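Local coordinates for protein beta-porphyranase B (Bacteroides plebeius, PDB 4AWD) that cleaves the sulfated red-algal polysaccharide porphyran at the linkages between beta-D-galactose and alpha-L-galactose-6-sulfate, releasing mostly a disaccharide, at residues M201-N206 with Y261-K266. Sequence-based numbering, arbitrary orientation.
Sequences MQMNSN and YMYTIK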
ATOM      1  N   MET A 201       5.891 -11.274 -10.082  1.00 15.28           N
ATOM      2  CA  MET A 201       6.014 -12.588  -9.421  1.00 16.09           C
ATOM      3  C   MET A 201       6.914 -12.563  -8.192  1.00 16.01           C
ATOM      4  O   MET A 201       7.519 -13.583  -7.841  1.00 15.97           O
ATOM      5  CB  MET A 201       6.548 -13.661 -10.383  1.00 15.89           C
ATOM      6  CG  MET A 201       5.642 -13.932 -11.556  1.00 18.75           C
ATOM      7  SD  MET A 201       6.285 -15.153 -12.705  1.00 20.43           S
ATOM      8  CE  MET A 201       5.736 -14.372 -14.213  1.00 24.10           C
ATOM      9  N   GLN A 202       7.016 -11.408  -7.547  1.00 15.81           N
ATOM     10  CA  GLN A 202       7.883 -11.275  -6.390  1.00 16.41           C
ATOM     11  C   GLN A 202       7.117 -10.563  -5.282  1.00 15.89           C
ATOM     12  O   GLN A 202       6.285  -9.698  -5.553  1.00 15.73           O
ATOM     13  CB  GLN A 202       9.208 -10.538  -6.733  1.00 17.04           C
ATOM     14  CG  GLN A 202      10.069 -11.143  -7.899  1.00 19.43           C
ATOM     15  CD  GLN A 202      10.793 -12.467  -7.552  1.00 23.93           C
ATOM     16  OE1 GLN A 202      10.832 -12.864  -6.387  1.00 27.70           O
ATOM     17  NE2 GLN A 202      11.369 -13.148  -8.571  1.00 22.71           N
ATOM     18  N   MET A 203       7.387 -10.948  -4.036  1.00 15.48           N
ATOM     19  CA  MET A 203       6.780 -10.300  -2.871  1.00 14.44           C
ATOM     20  C   MET A 203       7.550  -9.014  -2.641  1.00 14.04           C
ATOM     21  O   MET A 203       8.482  -8.961  -1.830  1.00 13.71           O
ATOM     22  CB  MET A 203       6.870 -11.223  -1.645  1.00 14.97           C
ATOM     23  CG  MET A 203       6.121 -10.776  -0.387  1.00 14.43           C
ATOM     24  SD  MET A 203       4.330 -10.787  -0.601  1.00 15.53           S
ATOM     25  CE  MET A 203       3.788 -10.004   0.915  1.00 12.27           C
ATOM     26  N   ASN A 204       7.190  -7.987  -3.408  1.00 13.53           N
ATOM     27  CA  ASN A 204       7.766  -6.657  -3.229  1.00 12.82           C
ATOM     28  C   ASN A 204       7.123  -5.910  -2.056  1.00 11.90           C
ATOM     29  O   ASN A 204       6.055  -5.316  -2.185  1.00 11.94           O
ATOM     30  CB  ASN A 204       7.657  -5.845  -4.519  1.00 12.99           C
ATOM     31  CG  ASN A 204       7.970  -6.662  -5.740  1.00 13.45           C
ATOM     32  OD1 ASN A 204       9.100  -7.126  -5.920  1.00 15.69           O
ATOM     33  ND2 ASN A 204       6.967  -6.849  -6.596  1.00 13.45           N
ATOM     34  N   SER A 205       7.775  -5.966  -0.905  1.00 11.18           N
ATOM     35  CA  SER A 205       7.301  -5.269   0.286  1.00 10.72           C
ATOM     36  C   SER A 205       8.413  -4.325   0.632  1.00 10.84           C
ATOM     37  O   SER A 205       9.493  -4.431   0.043  1.00 10.67           O
ATOM     38  CB  SER A 205       7.071  -6.246   1.431  1.00 10.36           C
ATOM     39  OG  SER A 205       6.143  -7.237   1.043  1.00 11.70           O
ATOM     40  N   ASN A 206       8.174  -3.398   1.558  1.00 10.63           N
ATOM     41  CA  ASN A 206       9.188  -2.417   1.863  1.00 11.12           C
ATOM     42  C   ASN A 206       8.834  -1.561   3.067  1.00 11.68           C
ATOM     43  O   ASN A 206       7.677  -1.518   3.493  1.00 11.31           O
ATOM     44  CB  ASN A 206       9.404  -1.522   0.632  1.00 11.23           C
ATOM     45  CG  ASN A 206      10.853  -1.086   0.453  1.00 11.86           C
ATOM     46  OD1 ASN A 206      11.702  -1.280   1.333  1.00 12.64           O
ATOM     47  ND2 ASN A 206      11.137  -0.469  -0.696  1.00 11.63           N
ATOM     48  N   TYR A 261       5.030 -17.247   5.925  1.00 14.60           N
ATOM     49  CA  TYR A 261       6.090 -16.273   6.190  1.00 14.17           C
ATOM     50  C   TYR A 261       7.054 -16.152   5.006  1.00 13.86           C
ATOM     51  O   TYR A 261       7.535 -17.157   4.488  1.00 14.00           O
ATOM     52  CB  TYR A 261       6.843 -16.645   7.454  1.00 13.87           C
ATOM     53  CG  TYR A 261       8.091 -15.815   7.715  1.00 15.20           C
ATOM     54  CD1 TYR A 261       9.305 -16.162   7.132  1.00 14.87           C
ATOM     55  CD2 TYR A 261       8.061 -14.706   8.568  1.00 14.26           C
ATOM     56  CE1 TYR A 261      10.449 -15.437   7.380  1.00 15.73           C
ATOM     57  CE2 TYR A 261       9.199 -13.971   8.814  1.00 15.07           C
ATOM     58  CZ  TYR A 261      10.395 -14.346   8.218  1.00 15.67           C
ATOM     59  OH  TYR A 261      11.542 -13.634   8.436  1.00 15.04           O
ATOM     60  N   MET A 262       7.335 -14.920   4.594  1.00 13.16           N
ATOM     61  CA  MET A 262       8.258 -14.667   3.489  1.00 13.08           C
ATOM     62  C   MET A 262       9.618 -14.126   3.943  1.00 13.05           C
ATOM     63  O   MET A 262      10.645 -14.700   3.601  1.00 13.04           O
ATOM     64  CB  MET A 262       7.616 -13.760   2.443  1.00 12.75           C
ATOM     65  CG  MET A 262       6.335 -14.353   1.870  1.00 12.64           C
ATOM     66  SD  MET A 262       6.679 -15.745   0.774  1.00 12.60           S
ATOM     67  CE  MET A 262       7.082 -14.885  -0.754  1.00  9.94           C
ATOM     68  N   TYR A 263       9.612 -13.045   4.723  1.00 12.99           N
ATOM     69  CA  TYR A 263      10.824 -12.449   5.274  1.00 13.60           C
ATOM     70  C   TYR A 263      10.472 -11.298   6.216  1.00 14.29           C
ATOM     71  O   TYR A 263       9.316 -10.885   6.321  1.00 14.44           O
ATOM     72  CB  TYR A 263      11.777 -11.953   4.163  1.00 13.28           C
ATOM     73  CG  TYR A 263      11.114 -11.006   3.190  1.00 13.46           C
ATOM     74  CD1 TYR A 263      10.970  -9.650   3.498  1.00 13.54           C
ATOM     75  CD2 TYR A 263      10.615 -11.463   1.963  1.00 12.84           C
ATOM     76  CE1 TYR A 263      10.347  -8.767   2.614  1.00 12.05           C
ATOM     77  CE2 TYR A 263       9.993 -10.589   1.077  1.00 13.43           C
ATOM     78  CZ  TYR A 263       9.862  -9.241   1.416  1.00 12.66           C
ATOM     79  OH  TYR A 263       9.247  -8.372   0.556  1.00 13.45           O
ATOM     80  N   THR A 264      11.499 -10.785   6.885  1.00 15.14           N
ATOM     81  CA  THR A 264      11.391  -9.685   7.827  1.00 15.56           C
ATOM     82  C   THR A 264      12.085  -8.443   7.286  1.00 16.00           C
ATOM     83  O   THR A 264      13.084  -8.538   6.553  1.00 16.05           O
ATOM     84  CB  THR A 264      12.071 -10.073   9.142  1.00 15.43           C
ATOM     85  OG1 THR A 264      11.429 -11.237   9.677  1.00 17.21           O
ATOM     86  CG2 THR A 264      11.989  -8.961  10.159  1.00 15.68           C
ATOM     87  N   ILE A 265      11.562  -7.273   7.641  1.00 16.00           N
ATOM     88  CA  ILE A 265      12.346  -6.066   7.499  1.00 16.26           C
ATOM     89  C   ILE A 265      12.413  -5.351   8.834  1.00 16.65           C
ATOM     90  O   ILE A 265      11.381  -5.044   9.431  1.00 16.81           O
ATOM     91  CB  ILE A 265      11.812  -5.114   6.396  1.00 16.33           C
ATOM     92  CG1 ILE A 265      11.777  -5.817   5.032  1.00 16.30           C
ATOM     93  CG2 ILE A 265      12.661  -3.848   6.340  1.00 15.23           C
ATOM     94  CD1 ILE A 265      11.213  -4.969   3.899  1.00 16.47           C
ATOM     95  N   LYS A 266      13.631  -5.104   9.309  1.00 17.30           N
ATOM     96  CA  LYS A 266      13.837  -4.202  10.429  1.00 18.27           C
ATOM     97  C   LYS A 266      14.040  -2.812   9.839  1.00 18.16           C
ATOM     98  O   LYS A 266      15.064  -2.570   9.202  1.00 18.58           O
ATOM     99  CB  LYS A 266      15.062  -4.617  11.254  1.00 18.84           C
ATOM    100  CG  LYS A 266      15.166  -6.122  11.588  1.00 21.11           C
ATOM    101  CD  LYS A 266      14.216  -6.577  12.684  1.00 23.67           C
ATOM    102  CE  LYS A 266      14.866  -6.523  14.068  1.00 26.71           C
ATOM    103  NZ  LYS A 266      13.839  -6.656  15.177  1.00 26.70           N
TER
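Tyr263 OH donates a short hydrogen bond of 2.6 Å to Met203 O. The carbonyl lies at the rim of the ring, near its plane, while the hydroxyl approaches it at a C=O...O angle of 147°, tilted from the carbonyl plane. Tyrosine suits the position because its length carries a donor from strand 261-265 across to the backbone carbonyl of Met203; chi1 of 54° puts CG between the backbone N and the carbonyl carbon, which carries the ring across. Ser205 CB comes within 3.2 Å of the same hydroxyl, a small side chain that leaves room for the phenol, and Ser205 OG is bonded to the carbonyl of Ile179. Met203, the centre of an inverse gamma turn, lays its CG 4.1 Å from Tyr263 CE2, and its CB meets Met262 CE at 3.8 Å. Met262, flexible and unbranched, bends at chi2 and chi3 to turn that methyl toward Met203. These residues join two layers of the GH16 beta-sandwich (jelly-roll) fold: strands 204-206 and 261-265 run nearly parallel, 21° apart in direction, their axes 8.5 Å apart at closest approach, too far for backbone-to-backbone pairing, so side chains fill the space. Farther along, Ile265 extends its apolar CG1-CD1 arm, suited to a buried contact with backbone, to put CD1 3.8 Å from Asn206 CA. The CB of Asn204 points away from strand 261-265, and its ND2 is hydrogen-bonded to the carbonyl of Glu181, the proton donor by analogy with related enzymes.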